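Local structure of telomerase reverse transcriptase (Candida tropicalis MYA-3404, 6ZD1) at residues C577-S581 with F582-F586; L622-E625 with A626-T629; F631-I634 with S635-S639. The protein probably elongates telomeres by copying a template within the telomerase RNA into simple DNA repeats at chromosome ends. All blocks are in the same frame, centred on the assembly; numbering follows the deposited sequence.

Interaction 1 (C577-S581 with F582-F586); sequences CKFRS and FKALF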
ATOM      1  N   CYS A 577      -6.861  21.353  10.526  1.00133.52           N
ATOM      2  CA  CYS A 577      -7.637  22.242   9.657  1.00105.58           C
ATOM      3  C   CYS A 577      -7.961  23.544  10.391  1.00112.03           C
ATOM      4  O   CYS A 577      -8.988  23.662  11.061  1.00125.35           O
ATOM      5  CB  CYS A 577      -8.906  21.535   9.193  1.00117.10           C
ATOM      6  SG  CYS A 577      -9.821  20.681  10.515  1.00151.04           S
ATOM      7  N   LYS A 578      -7.074  24.536  10.251  1.00117.31           N
ATOM      8  CA  LYS A 578      -7.342  25.894  10.736  1.00109.16           C
ATOM      9  C   LYS A 578      -6.551  26.862   9.857  1.00128.82           C
ATOM     10  O   LYS A 578      -5.348  27.045  10.067  1.00132.20           O
ATOM     11  CB  LYS A 578      -6.969  26.044  12.206  1.00109.74           C
ATOM     12  CG  LYS A 578      -7.440  27.354  12.827  1.00123.20           C
ATOM     13  CD  LYS A 578      -6.609  27.733  14.046  1.00127.38           C
ATOM     14  CE  LYS A 578      -5.190  28.117  13.647  1.00129.63           C
ATOM     15  NZ  LYS A 578      -5.163  29.311  12.755  1.00142.89           N
ATOM     16  N   PHE A 579      -7.231  27.492   8.896  1.00126.92           N
ATOM     17  CA  PHE A 579      -6.577  28.329   7.896  1.00118.87           C
ATOM     18  C   PHE A 579      -7.450  29.534   7.574  1.00122.93           C
ATOM     19  O   PHE A 579      -8.641  29.572   7.892  1.00122.33           O
ATOM     20  CB  PHE A 579      -6.285  27.547   6.609  1.00116.78           C
ATOM     21  CG  PHE A 579      -5.481  26.302   6.823  1.00112.77           C
ATOM     22  CD1 PHE A 579      -6.105  25.091   7.057  1.00108.13           C
ATOM     23  CD2 PHE A 579      -4.100  26.344   6.792  1.00113.90           C
ATOM     24  CE1 PHE A 579      -5.366  23.942   7.256  1.00104.67           C
ATOM     25  CE2 PHE A 579      -3.355  25.203   6.991  1.00110.44           C
ATOM     26  CZ  PHE A 579      -3.990  23.999   7.225  1.00105.81           C
ATOM     27  N   ARG A 580      -6.841  30.522   6.921  1.00127.32           N
ATOM     28  CA  ARG A 580      -7.528  31.734   6.501  1.00131.84           C
ATOM     29  C   ARG A 580      -7.937  31.705   5.033  1.00132.40           C
ATOM     30  O   ARG A 580      -8.342  32.739   4.493  1.00136.70           O
ATOM     31  CB  ARG A 580      -6.648  32.959   6.759  1.00137.10           C
ATOM     32  CG  ARG A 580      -6.084  33.050   8.164  1.00137.16           C
ATOM     33  CD  ARG A 580      -5.162  34.257   8.309  1.00148.68           C
ATOM     34  NE  ARG A 580      -4.105  34.257   7.298  1.00156.06           N
ATOM     35  CZ  ARG A 580      -4.037  35.112   6.283  1.00159.18           C
ATOM     36  NH1 ARG A 580      -4.960  36.057   6.139  1.00151.68           N
ATOM     37  NH2 ARG A 580      -3.040  35.027   5.412  1.00162.33           N
ATOM     38  N   SER A 581      -7.835  30.553   4.377  1.00128.41           N
ATOM     39  CA  SER A 581      -8.153  30.462   2.959  1.00128.97           C
ATOM     40  C   SER A 581      -8.315  29.000   2.585  1.00123.63           C
ATOM     41  O   SER A 581      -7.723  28.119   3.214  1.00120.13           O
ATOM     42  CB  SER A 581      -7.066  31.106   2.094  1.00132.74           C
ATOM     43  OG  SER A 581      -5.864  30.361   2.166  1.00130.44           O
ATOM     44  N   PHE A 582      -9.115  28.750   1.547  1.00 76.04           N
ATOM     45  CA  PHE A 582      -9.310  27.378   1.092  1.00 67.07           C
ATOM     46  C   PHE A 582      -8.077  26.840   0.383  1.00 67.36           C
ATOM     47  O   PHE A 582      -7.799  25.638   0.463  1.00 78.01           O
ATOM     48  CB  PHE A 582     -10.528  27.285   0.175  1.00 57.15           C
ATOM     49  CG  PHE A 582     -11.840  27.326   0.903  1.00 64.40           C
ATOM     50  CD1 PHE A 582     -12.327  26.199   1.548  1.00 48.24           C
ATOM     51  CD2 PHE A 582     -12.589  28.490   0.939  1.00 63.50           C
ATOM     52  CE1 PHE A 582     -13.533  26.236   2.217  1.00 66.37           C
ATOM     53  CE2 PHE A 582     -13.799  28.533   1.605  1.00 66.20           C
ATOM     54  CZ  PHE A 582     -14.272  27.405   2.246  1.00 64.30           C
ATOM     55  N   LYS A 583      -7.332  27.699  -0.317  1.00 69.48           N
ATOM     56  CA  LYS A 583      -6.122  27.233  -0.983  1.00 69.66           C
ATOM     57  C   LYS A 583      -5.144  26.638   0.019  1.00 64.81           C
ATOM     58  O   LYS A 583      -4.588  25.557  -0.212  1.00 59.16           O
ATOM     59  CB  LYS A 583      -5.462  28.372  -1.757  1.00 68.10           C
ATOM     60  CG  LYS A 583      -4.411  27.895  -2.748  1.00 71.32           C
ATOM     61  CD  LYS A 583      -3.633  29.046  -3.355  1.00 86.21           C
ATOM     62  CE  LYS A 583      -2.714  29.695  -2.337  1.00 84.95           C
ATOM     63  NZ  LYS A 583      -1.875  30.750  -2.969  1.00106.77           N
ATOM     64  N   ALA A 584      -4.941  27.315   1.153  1.00 68.83           N
ATOM     65  CA  ALA A 584      -4.048  26.786   2.178  1.00 60.59           C
ATOM     66  C   ALA A 584      -4.601  25.515   2.802  1.00 64.69           C
ATOM     67  O   ALA A 584      -3.829  24.639   3.207  1.00 73.30           O
ATOM     68  CB  ALA A 584      -3.806  27.839   3.259  1.00 67.18           C
ATOM     69  N   LEU A 585      -5.928  25.384   2.860  1.00 66.87           N
ATOM     70  CA  LEU A 585      -6.531  24.178   3.416  1.00 65.86           C
ATOM     71  C   LEU A 585      -6.359  22.995   2.473  1.00 64.00           C
ATOM     72  O   LEU A 585      -6.098  21.870   2.919  1.00 65.25           O
ATOM     73  CB  LEU A 585      -8.013  24.414   3.703  1.00 57.17           C
ATOM     74  CG  LEU A 585      -8.771  23.170   4.176  1.00 51.85           C
ATOM     75  CD1 LEU A 585      -8.474  22.894   5.643  1.00 61.93           C
ATOM     76  CD2 LEU A 585     -10.264  23.292   3.934  1.00 68.02           C
ATOM     77  N   PHE A 586      -6.514  23.225   1.168  1.00 59.82           N
ATOM     78  CA  PHE A 586      -6.432  22.120   0.222  1.00 63.78           C
ATOM     79  C   PHE A 586      -4.998  21.633   0.051  1.00 60.12           C
ATOM     80  O   PHE A 586      -4.771  20.429  -0.101  1.00 62.16           O
ATOM     81  CB  PHE A 586      -7.028  22.548  -1.121  1.00 66.55           C
ATOM     82  CG  PHE A 586      -8.507  22.845  -1.063  1.00 68.85           C
ATOM     83  CD1 PHE A 586      -9.316  22.233  -0.116  1.00 58.04           C
ATOM     84  CD2 PHE A 586      -9.088  23.734  -1.959  1.00 65.47           C
ATOM     85  CE1 PHE A 586     -10.675  22.504  -0.060  1.00 64.55           C
ATOM     86  CE2 PHE A 586     -10.445  24.006  -1.912  1.00 65.04           C
ATOM     87  CZ  PHE A 586     -11.239  23.391  -0.959  1.00 63.69           C
TER
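Ser581 O accepts the backbone bond from Leu585 N at 3.3 Å. This bond closes the first turn of the helix that starts at Phe582. Ser581 stands at the N-cap. Its OG takes a second N-H of the first turn, from Ala584 N at 3.3 Å, and this capping bond is weak though fairly straight, at 160°. The serine hydroxyl lies between its own backbone N and carbonyl carbon (chi1 68°), and that rotation turns it onto the helix end. The same OG also touches the methyl of Ala584, with 3.4 Å between OG and CB.

A hydrophobic contact lies beside the polar cap. Phe579, two residues before the N-cap, folds back so that one face of its ring rests on the helix. Leu585 CA sits over that face in a CH-pi contact, 4.2 Å from the ring centroid, and Ala584 O lies over the same face toward the rim. The two ortho carbons have different neighbours. CD1 of Phe579 meets CD1 of Leu585 at 3.5 Å, whereas CD2 of Phe579 meets CB of Ala584 at 3.8 Å. The side chains of Phe579 and Leu585 cross at about a right angle. CB of Cys577 adds a lighter touch on CD1 of Leu585. The Ala584 methyl lies in both contacts, touching Ser581 OG and Phe579 CD2.

The loop runs from strand 565-567 into helix 582-596. Helix 609-637 packs alongside, where Cys577 meets Ala626 and Phe582 meets Ile634, and just beyond it Asp638 OD2 accepts a hydrogen bond from Phe582 N. Phe586 stacks on Phe648 of helix 642-664.

Interaction 2 (L622-E625 with A626-T629); sequences LTFE and AIQT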
ATOM      1  N   LEU A 622     -11.648  11.146   6.601  1.00 60.73           N
ATOM      2  CA  LEU A 622     -10.885  12.046   7.459  1.00 67.79           C
ATOM      3  C   LEU A 622     -10.548  13.342   6.736  1.00 66.97           C
ATOM      4  O   LEU A 622     -10.598  14.426   7.331  1.00 73.40           O
ATOM      5  CB  LEU A 622      -9.608  11.364   7.937  1.00 62.53           C
ATOM      6  CG  LEU A 622      -9.847  10.271   8.967  1.00 70.76           C
ATOM      7  CD1 LEU A 622      -8.529   9.640   9.358  1.00 73.89           C
ATOM      8  CD2 LEU A 622     -10.557  10.853  10.179  1.00 72.93           C
ATOM      9  N   THR A 623     -10.234  13.256   5.443  1.00 57.92           N
ATOM     10  CA  THR A 623      -9.907  14.461   4.694  1.00 52.56           C
ATOM     11  C   THR A 623     -11.121  15.372   4.573  1.00 57.91           C
ATOM     12  O   THR A 623     -11.018  16.582   4.804  1.00 60.62           O
ATOM     13  CB  THR A 623      -9.365  14.091   3.315  1.00 58.60           C
ATOM     14  OG1 THR A 623      -8.252  13.199   3.460  1.00 54.86           O
ATOM     15  CG2 THR A 623      -8.905  15.341   2.574  1.00 59.21           C
ATOM     16  N   PHE A 624     -12.288  14.807   4.250  1.00 64.91           N
ATOM     17  CA  PHE A 624     -13.478  15.636   4.107  1.00 55.94           C
ATOM     18  C   PHE A 624     -14.033  16.084   5.449  1.00 69.32           C
ATOM     19  O   PHE A 624     -14.652  17.154   5.531  1.00 63.47           O
ATOM     20  CB  PHE A 624     -14.544  14.894   3.307  1.00 54.00           C
ATOM     21  CG  PHE A 624     -14.215  14.778   1.855  1.00 67.72           C
ATOM     22  CD1 PHE A 624     -14.459  15.832   0.995  1.00 78.71           C
ATOM     23  CD2 PHE A 624     -13.637  13.629   1.351  1.00 68.03           C
ATOM     24  CE1 PHE A 624     -14.146  15.736  -0.344  1.00 83.10           C
ATOM     25  CE2 PHE A 624     -13.322  13.525   0.012  1.00 71.16           C
ATOM     26  CZ  PHE A 624     -13.575  14.579  -0.837  1.00 61.14           C
ATOM     27  N   GLU A 625     -13.809  15.305   6.512  1.00 60.69           N
ATOM     28  CA  GLU A 625     -14.191  15.773   7.840  1.00 60.45           C
ATOM     29  C   GLU A 625     -13.457  17.058   8.198  1.00 61.48           C
ATOM     30  O   GLU A 625     -14.010  17.916   8.894  1.00 67.24           O
ATOM     31  CB  GLU A 625     -13.915  14.691   8.887  1.00 68.80           C
ATOM     32  CG  GLU A 625     -14.985  13.605   8.973  1.00 68.97           C
ATOM     33  CD  GLU A 625     -14.499  12.355   9.694  1.00 89.83           C
ATOM     34  OE1 GLU A 625     -13.549  12.455  10.502  1.00 91.40           O
ATOM     35  OE2 GLU A 625     -15.063  11.269   9.441  1.00 96.03           O
ATOM     36  N   ALA A 626     -12.226  17.226   7.708  1.00 57.56           N
ATOM     37  CA  ALA A 626     -11.521  18.481   7.945  1.00 60.24           C
ATOM     38  C   ALA A 626     -12.181  19.625   7.187  1.00 59.00           C
ATOM     39  O   ALA A 626     -12.303  20.736   7.713  1.00 66.09           O
ATOM     40  CB  ALA A 626     -10.054  18.345   7.543  1.00 55.51           C
ATOM     41  N   ILE A 627     -12.649  19.359   5.964  1.00 60.45           N
ATOM     42  CA  ILE A 627     -13.321  20.394   5.180  1.00 59.56           C
ATOM     43  C   ILE A 627     -14.616  20.813   5.865  1.00 70.61           C
ATOM     44  O   ILE A 627     -14.906  22.007   6.013  1.00 68.60           O
ATOM     45  CB  ILE A 627     -13.577  19.900   3.745  1.00 51.80           C
ATOM     46  CG1 ILE A 627     -12.259  19.660   3.011  1.00 56.82           C
ATOM     47  CG2 ILE A 627     -14.435  20.891   2.979  1.00 58.20           C
ATOM     48  CD1 ILE A 627     -12.438  19.014   1.650  1.00 67.79           C
ATOM     49  N   GLN A 628     -15.408  19.831   6.306  1.00 61.88           N
ATOM     50  CA  GLN A 628     -16.683  20.138   6.946  1.00 70.19           C
ATOM     51  C   GLN A 628     -16.475  20.898   8.249  1.00 68.35           C
ATOM     52  O   GLN A 628     -17.237  21.819   8.566  1.00 70.09           O
ATOM     53  CB  GLN A 628     -17.472  18.852   7.193  1.00 63.10           C
ATOM     54  CG  GLN A 628     -18.831  19.067   7.853  1.00 71.94           C
ATOM     55  CD  GLN A 628     -19.562  17.765   8.144  1.00 76.93           C
ATOM     56  OE1 GLN A 628     -19.043  16.675   7.895  1.00 73.41           O
ATOM     57  NE2 GLN A 628     -20.775  17.875   8.675  1.00 69.45           N
ATOM     58  N   THR A 629     -15.444  20.533   9.016  1.00 64.32           N
ATOM     59  CA  THR A 629     -15.254  21.139  10.332  1.00 69.43           C
ATOM     60  C   THR A 629     -14.960  22.633  10.228  1.00 66.75           C
ATOM     61  O   THR A 629     -15.476  23.430  11.020  1.00 69.66           O
ATOM     62  CB  THR A 629     -14.126  20.426  11.085  1.00 75.55           C
ATOM     63  OG1 THR A 629     -14.492  19.061  11.320  1.00 87.00           O
ATOM     64  CG2 THR A 629     -13.856  21.104  12.421  1.00 72.10           C
TER
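Thr629 and Glu625 are joined one turn apart within helix 609-637, in the i to i+4 pattern of an alpha-helix. Two hydrogen bonds converge on Glu625 O. Thr629 OG1 donates to Glu625 O at 2.7 Å, and Thr629 N donates to the same oxygen at 3.0 Å. The two donors come from opposite faces of the carbonyl plane. The threonine hydroxyl stands beside its own backbone N, anti to the carbonyl carbon (chi1 -63°), which points it back at the preceding turn. Glu625 O is therefore gripped by the backbone N and the hydroxyl of one residue, and the hydroxyl finds its acceptor without leaving the helix.

Backbone bonds make up the rest of the polar set. Gln628 N to Phe624 O is short, at 2.9 Å, and close to straight. Ala626 N donates to Leu622 O and more weakly to Thr623 O, while the bond from Ile627 N to Thr623 O is weak and long. The donors Ala626 and Ile627 are held less firmly than Gln628 and Thr629.

The apolar contact is between Phe624 and Ile627. Their side chains lie side by side and point the same way, and the ring carbon CD1 of Phe624 meets the terminal methyl CD1 of Ile627 at 3.8 Å. Both are buried. Phe645 of helix 642-664 touches both residues, while Leu589 of helix 582-596 touches Ala626 and Ile627. Helix 609-637 packs against both helices, and they also meet each other. The bundle is consistent with the C-terminal extension, or thumb, of telomerase reverse transcriptases.

The small methyl of Ala626 lies against the backbone of the preceding turn, with Ala626 CB 3.4 Å from Thr623 O.

Interaction 3 (F631-I634 with S635-S639); sequences FATI and SKQDS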
ATOM      1  N   PHE A 631     -15.282  24.650   7.318  1.00 59.69           N
ATOM      2  CA  PHE A 631     -15.821  25.340   6.151  1.00 58.60           C
ATOM      3  C   PHE A 631     -16.425  26.685   6.536  1.00 63.14           C
ATOM      4  O   PHE A 631     -16.153  27.705   5.894  1.00 72.60           O
ATOM      5  CB  PHE A 631     -16.859  24.469   5.444  1.00 59.50           C
ATOM      6  CG  PHE A 631     -17.381  25.073   4.173  1.00 73.24           C
ATOM      7  CD1 PHE A 631     -16.703  24.893   2.978  1.00 62.04           C
ATOM      8  CD2 PHE A 631     -18.539  25.838   4.174  1.00 58.74           C
ATOM      9  CE1 PHE A 631     -17.175  25.454   1.803  1.00 47.78           C
ATOM     10  CE2 PHE A 631     -19.017  26.403   3.004  1.00 60.15           C
ATOM     11  CZ  PHE A 631     -18.334  26.208   1.815  1.00 52.83           C
ATOM     12  N   ALA A 632     -17.255  26.707   7.580  1.00 68.40           N
ATOM     13  CA  ALA A 632     -17.917  27.952   7.963  1.00 70.64           C
ATOM     14  C   ALA A 632     -16.908  29.012   8.386  1.00 74.58           C
ATOM     15  O   ALA A 632     -17.055  30.193   8.041  1.00 78.02           O
ATOM     16  CB  ALA A 632     -18.922  27.692   9.082  1.00 78.94           C
ATOM     17  N   THR A 633     -15.863  28.608   9.114  1.00 69.68           N
ATOM     18  CA  THR A 633     -14.864  29.574   9.558  1.00 66.88           C
ATOM     19  C   THR A 633     -14.134  30.185   8.372  1.00 69.01           C
ATOM     20  O   THR A 633     -13.999  31.410   8.268  1.00 80.43           O
ATOM     21  CB  THR A 633     -13.862  28.909  10.500  1.00 72.14           C
ATOM     22  OG1 THR A 633     -14.545  28.393  11.648  1.00 89.38           O
ATOM     23  CG2 THR A 633     -12.813  29.924  10.943  1.00 75.17           C
ATOM     24  N   ILE A 634     -13.665  29.336   7.454  1.00 62.67           N
ATOM     25  CA  ILE A 634     -12.902  29.822   6.313  1.00 63.31           C
ATOM     26  C   ILE A 634     -13.808  30.590   5.359  1.00 65.57           C
ATOM     27  O   ILE A 634     -13.424  31.640   4.829  1.00 66.93           O
ATOM     28  CB  ILE A 634     -12.201  28.644   5.612  1.00 64.92           C
ATOM     29  CG1 ILE A 634     -11.229  27.954   6.573  1.00 76.48           C
ATOM     30  CG2 ILE A 634     -11.477  29.112   4.353  1.00 60.61           C
ATOM     31  CD1 ILE A 634     -10.568  26.724   5.995  1.00 70.88           C
ATOM     32  N   SER A 635     -15.033  30.102   5.146  1.00 61.29           N
ATOM     33  CA  SER A 635     -15.942  30.788   4.235  1.00 64.69           C
ATOM     34  C   SER A 635     -16.297  32.185   4.721  1.00 79.10           C
ATOM     35  O   SER A 635     -16.698  33.028   3.911  1.00 78.43           O
ATOM     36  CB  SER A 635     -17.215  29.970   4.033  1.00 62.60           C
ATOM     37  OG  SER A 635     -18.047  30.577   3.062  1.00 90.49           O
ATOM     38  N   LYS A 636     -16.145  32.455   6.020  1.00 79.01           N
ATOM     39  CA  LYS A 636     -16.389  33.801   6.530  1.00 76.88           C
ATOM     40  C   LYS A 636     -15.388  34.800   5.958  1.00 76.83           C
ATOM     41  O   LYS A 636     -15.743  35.950   5.671  1.00 79.26           O
ATOM     42  CB  LYS A 636     -16.335  33.790   8.062  1.00 85.07           C
ATOM     43  CG  LYS A 636     -16.003  35.133   8.699  1.00 87.45           C
ATOM     44  CD  LYS A 636     -15.928  35.048  10.220  1.00 93.46           C
ATOM     45  CE  LYS A 636     -15.661  36.421  10.830  1.00 99.60           C
ATOM     46  NZ  LYS A 636     -15.777  36.435  12.318  1.00 98.61           N
ATOM     47  N   GLN A 637     -14.140  34.371   5.758  1.00 77.76           N
ATOM     48  CA  GLN A 637     -13.061  35.251   5.330  1.00 73.68           C
ATOM     49  C   GLN A 637     -12.513  34.916   3.947  1.00 69.78           C
ATOM     50  O   GLN A 637     -11.566  35.570   3.500  1.00 79.25           O
ATOM     51  CB  GLN A 637     -11.919  35.211   6.356  1.00 88.35           C
ATOM     52  CG  GLN A 637     -11.484  33.793   6.719  1.00 93.97           C
ATOM     53  CD  GLN A 637     -10.339  33.751   7.716  1.00 97.45           C
ATOM     54  OE1 GLN A 637      -9.382  34.519   7.616  1.00 93.28           O
ATOM     55  NE2 GLN A 637     -10.430  32.843   8.684  1.00 97.21           N
ATOM     56  N   ASP A 638     -13.084  33.934   3.252  1.00 64.47           N
ATOM     57  CA  ASP A 638     -12.590  33.541   1.937  1.00 68.68           C
ATOM     58  C   ASP A 638     -13.692  32.790   1.207  1.00 65.08           C
ATOM     59  O   ASP A 638     -14.222  31.806   1.731  1.00 58.72           O
ATOM     60  CB  ASP A 638     -11.335  32.663   2.056  1.00 71.22           C
ATOM     61  CG  ASP A 638     -10.860  32.133   0.713  1.00 69.81           C
ATOM     62  OD1 ASP A 638     -10.758  32.931  -0.241  1.00 81.87           O
ATOM     63  OD2 ASP A 638     -10.576  30.923   0.604  1.00 78.13           O
ATOM     64  N   SER A 639     -14.003  33.225  -0.010  1.00 61.24           N
ATOM     65  CA  SER A 639     -15.129  32.665  -0.740  1.00 59.32           C
ATOM     66  C   SER A 639     -14.758  31.320  -1.349  1.00 65.27           C
ATOM     67  O   SER A 639     -13.727  31.188  -2.017  1.00 77.05           O
ATOM     68  CB  SER A 639     -15.599  33.618  -1.836  1.00 61.09           C
ATOM     69  OG  SER A 639     -16.664  33.033  -2.566  1.00 63.62           O
TER
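The Phe631 ring carries Ser635 CB over one face, with CE2 of Phe631 the nearest ring atom at 4.1 Å. This is a light contact between residues four apart, in the last turns of helix 609-637. Phe631 CG is anti to the backbone N (chi1 -176°), which swings the ring along the helix toward Ser635. Beyond the two segments, the ring meets Phe582 with the planes at about 50° and Phe640 edge-to-face. The aromatic group therefore joins this helix end to the start of helix 582-596.

The backbone bonds change in character along the segment. Ser635 N to Phe631 O is a sound alpha-helical bond, 2.7 Å long and close to straight. The next donor, Lys636 N, is shared between two acceptors: a weak bond to Ala632 O and another to Thr633 O at 3.3 Å.

Ile634 O accepts twice. Gln637 N donates to Ile634 O at 3.0 Å, closing a three-residue turn. Asp638 N reaches the same oxygen at 2.8 Å, but with an N-H...O angle of 116° this bond is weak. Bonds that span three residues appear beside those that span four, consistent with a 3-10-like tightening near the C-terminal end of the helix.

Side chains lie close to these carbonyls. CG of Gln637 passes 3.5 Å from Ile634 O. The methyl CG2 of Ile634 lies 4.2 Å from CB of Asp638, a looser touch across the same turn. Outside the segments, Ile634 packs on Phe582 and Leu585, and Gln637 touches Arg580. Asp638 lies in the turn that follows, and its OD2 accepts a hydrogen bond from the backbone N of Phe582.

How the interactions relate
Along the chain, interaction 1 comes first, at the start of helix 582-596. Interactions 2 and 3 follow on the next helix, 609-637, with 3 at its end. The centres of interactions 1 and 3 are about 9 Å apart, those of 1 and 2 about 11 Å, and those of 2 and 3 about 14 Å. Interactions 2 and 3 adjoin in sequence but do not otherwise touch. Interaction 1 touches both: Leu585 and Phe586 pack on Ile627, and Phe579 O lies against Ile634. The three contacts thus join two successive helices, start beside end, in a bundle consistent with the thumb, or C-terminal extension, of telomerase.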